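Prevent host death protein (Enterobacteria phage P1, PDB 3HS2) neutralises the cognate toxin Doc, blocking its phosphorylation of host EF-Tu, and acts as a homodimeric DNA-binding transcriptional repressor. Local coordinates at residues 10-13 / 14-17. Residues are numbered along the deposited sequence; the frame is centred on the assembly and turned at random.
Sequences RGNL and SEVL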
loop_
_atom_site.group_PDB
_atom_site.type_symbol
_atom_site.label_atom_id
_atom_site.label_comp_id
_atom_site.label_asym_id
_atom_site.label_seq_id
_atom_site.Cartn_x
_atom_site.Cartn_y
_atom_site.Cartn_z
ATOM N N ARG A 10 -7.263 -9.695 -13.241
ATOM C CA ARG A 10 -6.829 -10.643 -14.259
ATOM C C ARG A 10 -7.342 -10.286 -15.655
ATOM O O ARG A 10 -6.678 -10.561 -16.654
ATOM C CB ARG A 10 -7.257 -12.062 -13.877
ATOM C CG ARG A 10 -6.562 -13.155 -14.661
ATOM N N GLY A 11 -8.517 -9.663 -15.718
ATOM C CA GLY A 11 -9.147 -9.339 -16.988
ATOM C C GLY A 11 -8.866 -7.933 -17.488
ATOM O O GLY A 11 -9.252 -7.576 -18.603
ATOM N N ASN A 12 -8.193 -7.136 -16.665
ATOM C CA ASN A 12 -7.831 -5.770 -17.028
ATOM C C ASN A 12 -6.394 -5.450 -16.635
ATOM O O ASN A 12 -6.077 -4.305 -16.314
ATOM C CB ASN A 12 -8.766 -4.771 -16.343
ATOM C CG ASN A 12 -10.205 -4.910 -16.791
ATOM O OD1 ASN A 12 -11.027 -5.507 -16.098
ATOM N ND2 ASN A 12 -10.518 -4.364 -17.956
ATOM N N LEU A 13 -5.530 -6.459 -16.661
ATOM C CA LEU A 13 -4.169 -6.309 -16.143
ATOM C C LEU A 13 -3.335 -5.273 -16.895
ATOM O O LEU A 13 -2.589 -4.519 -16.281
ATOM C CB LEU A 13 -3.438 -7.654 -16.107
ATOM C CG LEU A 13 -2.185 -7.686 -15.227
ATOM C CD1 LEU A 13 -2.542 -7.414 -13.772
ATOM C CD2 LEU A 13 -1.475 -9.016 -15.357
ATOM N N SER A 14 -3.452 -5.243 -18.219
ATOM C CA SER A 14 -2.719 -4.258 -19.011
ATOM C C SER A 14 -3.064 -2.836 -18.574
ATOM O O SER A 14 -2.179 -2.023 -18.308
ATOM C CB SER A 14 -3.010 -4.425 -20.504
ATOM O OG SER A 14 -2.359 -5.568 -21.026
ATOM N N GLU A 15 -4.357 -2.544 -18.501
ATOM C CA GLU A 15 -4.822 -1.242 -18.033
ATOM C C GLU A 15 -4.426 -0.995 -16.572
ATOM O O GLU A 15 -4.200 0.144 -16.166
ATOM C CB GLU A 15 -6.336 -1.107 -18.239
ATOM C CG GLU A 15 -7.064 -2.448 -18.318
ATOM C CD GLU A 15 -8.447 -2.346 -18.943
ATOM O OE1 GLU A 15 -9.220 -1.449 -18.543
ATOM O OE2 GLU A 15 -8.764 -3.167 -19.831
ATOM N N VAL A 16 -4.325 -2.067 -15.793
ATOM C CA VAL A 16 -3.881 -1.967 -14.406
ATOM C C VAL A 16 -2.407 -1.578 -14.328
ATOM O O VAL A 16 -2.017 -0.735 -13.519
ATOM C CB VAL A 16 -4.079 -3.294 -13.652
ATOM C CG1 VAL A 16 -3.293 -3.288 -12.354
ATOM C CG2 VAL A 16 -5.562 -3.557 -13.402
ATOM N N LEU A 17 -1.593 -2.196 -15.175
ATOM C CA LEU A 17 -0.163 -1.919 -15.205
ATOM C C LEU A 17 0.129 -0.524 -15.761
ATOM O O LEU A 17 1.086 0.129 -15.346
ATOM C CB LEU A 17 0.576 -2.995 -16.001
ATOM C CG LEU A 17 0.672 -4.350 -15.299
ATOM C CD1 LEU A 17 1.359 -5.368 -16.183
ATOM C CD2 LEU A 17 1.417 -4.193 -13.989
#
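The amide of Asn-12 meets one face of the Glu-15 carboxylate, its ND2 standing above that plane; the two planes are 83° apart. Asn-12 ND2 donates to Glu-15 OE2 over 2.8 Å in a nearly straight bond. The acceptor lies almost in the amide plane, yet the donor comes from well above the carboxylate plane, 71° out of it. Asn-12 CG lies beside its own backbone N and anti to the carbonyl carbon (chi1 -64°), a setting from which ND2 reaches the carboxylate. Glu-15, extended beyond CG, runs close by, and Glu-15 CG lies 3.5 Å from Asn-12 CB.

The pair illustrates how a helix can start after a break: Asn-12 sits at the N-cap between helices 6-11 and 13-21, but its side chain bonds one turn ahead to a carboxylate and caps no backbone N-H. Regular winding shows in the backbone bonds from Val-16 N to Asn-12 O and from Leu-17 N to Leu-13 O. Leu-13, its CG anti to the backbone N, touches Val-16 CB through CD1 at 4.4 Å. Its CG meets Leu-17 CD1 at 4.3 Å. Phe-6 of the second subunit packs on Leu-13, Ser-14 and Leu-17, placing this turn against that subunit, consistent with the interface of the homodimer.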